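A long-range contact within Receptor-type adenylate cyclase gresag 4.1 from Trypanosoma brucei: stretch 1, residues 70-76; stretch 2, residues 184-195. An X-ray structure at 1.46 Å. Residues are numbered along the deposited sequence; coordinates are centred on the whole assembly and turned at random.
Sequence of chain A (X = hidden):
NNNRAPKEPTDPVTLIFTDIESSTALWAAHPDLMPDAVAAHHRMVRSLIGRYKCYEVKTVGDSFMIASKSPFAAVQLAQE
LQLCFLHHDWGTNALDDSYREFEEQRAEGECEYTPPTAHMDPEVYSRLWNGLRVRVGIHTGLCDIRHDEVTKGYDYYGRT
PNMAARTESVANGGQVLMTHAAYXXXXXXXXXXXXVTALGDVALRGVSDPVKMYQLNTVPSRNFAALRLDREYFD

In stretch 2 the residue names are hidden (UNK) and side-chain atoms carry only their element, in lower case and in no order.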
ATOM      1  N   SER A  70      -7.020  -0.046 -20.012  1.00 12.33           N
ATOM      2  CA  SER A  70      -7.494   0.922 -19.026  1.00 12.02           C
ATOM      3  C   SER A  70      -7.408   0.346 -17.615  1.00 14.87           C
ATOM      4  O   SER A  70      -8.033  -0.665 -17.336  1.00 13.08           O
ATOM      5  CB  SER A  70      -9.005   1.212 -19.314  1.00 12.91           C
ATOM      6  OG  SER A  70      -9.615   1.840 -18.224  1.00 13.86           O
ATOM      7  N   PRO A  71      -6.760   0.995 -16.699  1.00 10.44           N
ATOM      8  CA  PRO A  71      -6.698   0.473 -15.339  1.00 11.60           C
ATOM      9  C   PRO A  71      -8.091   0.501 -14.706  1.00 11.32           C
ATOM     10  O   PRO A  71      -8.482  -0.449 -14.009  1.00  9.95           O
ATOM     11  CB  PRO A  71      -5.755   1.445 -14.631  1.00 14.02           C
ATOM     12  CG  PRO A  71      -4.903   1.990 -15.747  1.00 13.67           C
ATOM     13  CD  PRO A  71      -5.815   2.139 -16.887  1.00 10.23           C
ATOM     14  N   PHE A  72      -8.903   1.546 -14.939  1.00 10.86           N
ATOM     15  CA  PHE A  72     -10.229   1.626 -14.273  1.00 10.75           C
ATOM     16  C   PHE A  72     -11.156   0.530 -14.839  1.00 10.20           C
ATOM     17  O   PHE A  72     -11.933  -0.046 -14.054  1.00 10.50           O
ATOM     18  CB  PHE A  72     -10.875   3.032 -14.449  1.00 10.64           C
ATOM     19  CG  PHE A  72     -12.096   3.268 -13.588  1.00 13.73           C
ATOM     20  CD1 PHE A  72     -12.008   3.159 -12.221  1.00 16.60           C
ATOM     21  CD2 PHE A  72     -13.304   3.620 -14.174  1.00 22.29           C
ATOM     22  CE1 PHE A  72     -13.158   3.429 -11.433  1.00 20.63           C
ATOM     23  CE2 PHE A  72     -14.425   3.883 -13.365  1.00 18.43           C
ATOM     24  CZ  PHE A  72     -14.303   3.783 -12.055  1.00 16.86           C
ATOM     25  N   ALA A  73     -11.039   0.194 -16.115  1.00 10.06           N
ATOM     26  CA  ALA A  73     -11.911  -0.843 -16.628  1.00 10.95           C
ATOM     27  C   ALA A  73     -11.587  -2.148 -15.950  1.00  9.10           C
ATOM     28  O   ALA A  73     -12.496  -2.950 -15.705  1.00  9.81           O
ATOM     29  CB  ALA A  73     -11.724  -0.968 -18.154  1.00 11.94           C
ATOM     30  N   ALA A  74     -10.321  -2.420 -15.684  1.00  8.10           N
ATOM     31  CA  ALA A  74      -9.947  -3.671 -15.050  1.00  9.66           C
ATOM     32  C   ALA A  74     -10.510  -3.700 -13.617  1.00  9.34           C
ATOM     33  O   ALA A  74     -10.967  -4.755 -13.124  1.00  8.72           O
ATOM     34  CB  ALA A  74      -8.439  -3.747 -14.994  1.00  9.03           C
ATOM     35  N   VAL A  75     -10.434  -2.595 -12.881  1.00  8.18           N
ATOM     36  CA  VAL A  75     -10.951  -2.523 -11.562  1.00  8.41           C
ATOM     37  C   VAL A  75     -12.466  -2.682 -11.610  1.00  9.15           C
ATOM     38  O   VAL A  75     -13.051  -3.428 -10.748  1.00  9.70           O
ATOM     39  CB  VAL A  75     -10.578  -1.161 -10.933  1.00 10.62           C
ATOM     40  CG1 VAL A  75     -11.353  -0.893  -9.654  1.00 14.22           C
ATOM     41  CG2 VAL A  75      -9.118  -1.186 -10.670  1.00 12.75           C
ATOM     42  N   GLN A  76     -13.152  -2.050 -12.561  1.00 10.05           N
ATOM     43  CA  GLN A  76     -14.599  -2.261 -12.659  1.00  9.82           C
ATOM     44  C   GLN A  76     -14.956  -3.674 -12.965  1.00  8.80           C
ATOM     45  O   GLN A  76     -15.961  -4.224 -12.398  1.00 10.20           O
ATOM     46  CB  GLN A  76     -15.248  -1.404 -13.756  1.00 12.47           C
ATOM     47  CG  GLN A  76     -15.053   0.114 -13.480  1.00 17.82           C
ATOM     48  CD  GLN A  76     -15.630   0.940 -14.638  1.00 37.47           C
ATOM     49  OE1 GLN A  76     -16.696   1.526 -14.527  1.00 43.93           O
ATOM     50  NE2 GLN A  76     -14.952   0.908 -15.782  1.00 35.65           N
ATOM     51  N   UNK A 184      -2.363   3.637  -8.194  1.00  8.96           N
ATOM     52  CA  UNK A 184      -1.999   4.972  -8.595  1.00 12.84           C
ATOM     53  C   UNK A 184      -2.007   5.144 -10.117  1.00 12.95           C
ATOM     54  O   UNK A 184      -1.818   6.302 -10.579  1.00 15.78           O
ATOM     55  c   UNK A 184      -1.257   6.303  -6.217  1.00  5.36           C
ATOM     56  c   UNK A 184      -1.112   8.503  -7.232  1.00 12.80           C
ATOM     57  c   UNK A 184      -0.766   5.531  -7.697  1.00 14.19           C
ATOM     58  s   UNK A 184      -2.164   7.362  -6.317  1.00 19.79           S
ATOM     59  N   UNK A 185      -2.287   4.089 -10.912  1.00 11.48           N
ATOM     60  CA  UNK A 185      -2.478   4.194 -12.373  1.00 11.20           C
ATOM     61  C   UNK A 185      -3.842   4.778 -12.673  1.00 13.15           C
ATOM     62  O   UNK A 185      -4.176   5.094 -13.828  1.00 18.17           O
ATOM     63  c   UNK A 185      -2.253   2.871 -13.064  1.00 11.41           C
ATOM     64  o   UNK A 185      -0.907   2.518 -12.893  1.00 19.45           O
ATOM     65  N   UNK A 186      -4.747   4.674 -11.703  1.00 14.02           N
ATOM     66  CA  UNK A 186      -6.076   5.212 -11.872  1.00 13.34           C
ATOM     67  C   UNK A 186      -5.984   6.718 -11.727  1.00 17.39           C
ATOM     68  O   UNK A 186      -5.137   7.235 -10.969  1.00 22.44           O
ATOM     69  c   UNK A 186      -7.927   2.775 -11.797  1.00 17.24           C
ATOM     70  c   UNK A 186      -6.960   4.751 -10.691  1.00 15.46           C
ATOM     71  c   UNK A 186      -7.838   2.841  -9.309  1.00 12.90           C
ATOM     72  c   UNK A 186      -7.126   3.233 -10.635  1.00 14.41           C
ATOM     73  N   UNK A 187      -6.879   7.416 -12.405  1.00 14.25           N
ATOM     74  CA  UNK A 187      -6.864   8.840 -12.160  1.00 17.09           C
ATOM     75  C   UNK A 187      -7.427   9.198 -10.782  1.00 17.21           C
ATOM     76  O   UNK A 187      -8.034   8.375 -10.082  1.00 14.99           O
ATOM     77  c   UNK A 187      -7.703   9.561 -13.228  1.00 16.39           C
ATOM     78  o   UNK A 187      -9.095   9.337 -12.945  1.00 16.43           O
ATOM     79  N   UNK A 188      -7.206  10.419 -10.304  1.00 15.26           N
ATOM     80  CA  UNK A 188      -7.765  10.852  -9.031  1.00 14.40           C
ATOM     81  C   UNK A 188      -9.283  10.746  -8.976  1.00 15.32           C
ATOM     82  O   UNK A 188      -9.869  10.341  -7.960  1.00 15.36           O
ATOM     83  c   UNK A 188      -7.303  12.363  -8.749  1.00 18.16           C
ATOM     84  N   UNK A 189      -9.918  11.067 -10.126  1.00 18.00           N
ATOM     85  CA  UNK A 189     -11.369  11.004 -10.181  1.00 16.98           C
ATOM     86  C   UNK A 189     -11.818   9.529 -10.121  1.00 15.41           C
ATOM     87  O   UNK A 189     -12.811   9.198  -9.431  1.00 17.29           O
ATOM     88  c   UNK A 189     -14.336  12.230 -10.682  1.00 56.35           C
ATOM     89  c   UNK A 189     -11.910  11.677 -11.474  1.00 21.99           C
ATOM     90  o   UNK A 189     -14.743  13.375 -10.973  1.00 44.81           O
ATOM     91  c   UNK A 189     -13.429  11.504 -11.704  1.00 39.65           C
ATOM     92  o   UNK A 189     -14.717  11.648  -9.626  1.00 50.39           O
ATOM     93  N   UNK A 190     -11.063   8.653 -10.789  1.00 13.70           N
ATOM     94  CA  UNK A 190     -11.356   7.179 -10.775  1.00 16.18           C
ATOM     95  C   UNK A 190     -11.237   6.719  -9.293  1.00 14.52           C
ATOM     96  O   UNK A 190     -12.062   5.931  -8.816  1.00 12.38           O
ATOM     97  c   UNK A 190     -10.293   6.309 -11.487  1.00 18.43           C
ATOM     98  o   UNK A 190     -11.204   6.687 -13.737  1.00 19.68           O
ATOM     99  o   UNK A 190      -9.107   6.083 -13.626  1.00 25.32           O
ATOM    100  c   UNK A 190     -10.211   6.402 -13.052  1.00 31.89           C
ATOM    101  N   UNK A 191     -10.204   7.146  -8.558  0.50 16.57           N
ATOM    102  CA  UNK A 191     -10.065   6.691  -7.194  1.00  7.79           C
ATOM    103  C   UNK A 191     -11.209   7.103  -6.290  1.00 12.00           C
ATOM    104  O   UNK A 191     -11.450   6.483  -5.245  1.00 12.38           O
ATOM    105  c   UNK A 191      -5.105   8.185  -7.773  1.00 21.92           C
ATOM    106  n   UNK A 191      -4.679   9.444  -7.907  1.00 25.78           N
ATOM    107  c   UNK A 191      -6.269   6.533  -6.553  1.00 15.01           C
ATOM    108  n   UNK A 191      -4.749   7.212  -8.601  1.00 23.31           N
ATOM    109  n   UNK A 191      -5.837   7.876  -6.754  1.00 26.25           N
ATOM    110  c   UNK A 191      -8.735   7.114  -6.568  1.00 14.51           C
ATOM    111  c   UNK A 191      -7.619   6.316  -7.257  1.00 14.54           C
ATOM    112  N   UNK A 192     -11.864   8.244  -6.575  1.00 11.60           N
ATOM    113  CA  UNK A 192     -12.986   8.636  -5.765  1.00 11.03           C
ATOM    114  C   UNK A 192     -14.172   7.722  -5.921  1.00 10.92           C
ATOM    115  O   UNK A 192     -15.059   7.749  -5.051  1.00 16.25           O
ATOM    116  c   UNK A 192     -12.795  12.495  -5.997  1.00 24.42           C
ATOM    117  c   UNK A 192     -12.353  11.063  -5.808  1.00 21.97           C
ATOM    118  c   UNK A 192     -11.530  13.415  -5.636  1.00 23.10           C
ATOM    119  n   UNK A 192     -12.097  14.758  -5.475  1.00 38.68           N
ATOM    120  c   UNK A 192     -13.473  10.055  -6.142  1.00 15.36           C
ATOM    121  N   UNK A 193     -14.185   6.952  -6.995  1.00 13.08           N
ATOM    122  CA  UNK A 193     -15.290   6.031  -7.228  1.00 13.75           C
ATOM    123  C   UNK A 193     -15.093   4.661  -6.684  1.00 14.14           C
ATOM    124  O   UNK A 193     -15.943   3.785  -6.887  1.00 15.38           O
ATOM    125  c   UNK A 193     -15.875   7.282  -9.342  1.00 22.55           C
ATOM    126  n   UNK A 193     -18.214   7.309  -9.989  1.00 54.23           N
ATOM    127  o   UNK A 193     -17.617   8.411  -8.091  1.00 45.00           O
ATOM    128  c   UNK A 193     -15.556   5.886  -8.726  1.00 14.28           C
ATOM    129  c   UNK A 193     -17.308   7.725  -9.089  1.00 38.93           C
ATOM    130  N   UNK A 194     -13.957   4.383  -6.053  1.00 12.69           N
ATOM    131  CA  UNK A 194     -13.757   3.053  -5.493  1.00 12.64           C
ATOM    132  C   UNK A 194     -13.440   3.218  -4.016  1.00 13.85           C
ATOM    133  O   UNK A 194     -13.026   4.300  -3.570  1.00 13.56           O
ATOM    134  c   UNK A 194     -13.109   1.895  -7.616  1.00 15.38           C
ATOM    135  c   UNK A 194     -11.349   2.977  -6.187  1.00 12.09           C
ATOM    136  c   UNK A 194     -10.230   2.145  -6.672  1.00 12.92           C
ATOM    137  c   UNK A 194     -12.674   2.237  -6.190  1.00 13.55           C
ATOM    138  N   UNK A 195     -13.491   2.095  -3.296  1.00 13.17           N
ATOM    139  CA  UNK A 195     -13.299   1.957  -1.900  1.00 13.16           C
ATOM    140  C   UNK A 195     -12.183   0.922  -1.676  1.00 12.99           C
ATOM    141  O   UNK A 195     -12.398  -0.236  -2.050  1.00 13.22           O
ATOM    142  o   UNK A 195     -13.757   1.088   0.889  1.00 20.42           O
ATOM    143  c   UNK A 195     -14.754   1.195   0.119  1.00 19.20           C
ATOM    144  c   UNK A 195     -14.661   1.386  -1.388  1.00 19.75           C
ATOM    145  o   UNK A 195     -15.926   0.982   0.548  1.00 27.35           O
TER
HETATM  146  O   HOH W   1      -8.017   4.303 -15.756  1.00 20.79           O

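Position 184 carries two carbons, a sulfur and a last carbon in an unbranched chain that is buried but does not reach stretch 1; this is the thioether of Met184. Position 185 has one carbon and one oxygen. Its CB lies 3.9 Å from Pro71 CG and its backbone O 3.7 Å from that same Pro71 CG. The residue is Ser185, and its hydroxyl is satisfied elsewhere in the structure.

Position 186 has four carbons, forked at the second, and one of the branch-end carbons packs against Pro71, Phe72 and Val75: Leu186. Its CA-to-CB bond points sideways, yet the end of the chain comes nearer, and Leu186 CD2 sits 3.8 Å from Pro71 CB, 4.0 Å from Phe72 CB and 4.3 Å from Val75 CG2. One methyl thus meets three residues of the first helix.

At 187 a carbon and an oxygen, touching nothing on stretch 1, make Ser187. It caps its own helix, Ser187 OG accepting from the backbone N of position 190 at 3.0 Å. Position 188, a single carbon, is Ala188, and position 189, three carbons with two oxygens on the third, is Glu189, exposed on the helix; neither makes contact.

Position 190 shows two carbons. Two oxygens on the second carbon make a short carboxylate, and one oxygen lies over a face of the Phe72 ring; the residue is Asp190. Asp190 OD2 accepts a hydrogen bond from Ser187 N at 2.9 Å, completing a reciprocal capping box, and Asp190 OD1 is the oxygen over the ring, 3.5 Å from Phe72 CG. A water donates to Asp190 OD2 and accepts from Phe72 N, both at 3.0 Å.

Position 191, three carbons, a nitrogen and a carbon bearing two more nitrogens, is Arg191, whose CA-to-CB bond points away; it makes no contact with stretch 1. Position 192, four carbons in a row ending in nitrogen, is Lys192, out of reach. Position 193 has three carbons, the third with one oxygen and one nitrogen, and its CB is 4.1 Å from Phe72 CZ: Gln193, whose end leads away. Position 194 has four carbons forked at the first, with one longer arm, and packs against Phe72 and Val75. It is Ile194; Ile194 CG2 lies 3.9 Å from Val75 CG1 and 4.1 Å from Phe72 CE1. Position 195, two carbons and two oxygens, without contact, is Asp195.

The rule is apolar packing without a direct hydrogen bond across the stretches. Leu186 and Ile194 bracket the short helix in sequence and meet the edge of Phe72, while Asp190 serves its own cap and, through water, Phe72 N.

Stretch 2 184-195: MSLSAEDRKQID
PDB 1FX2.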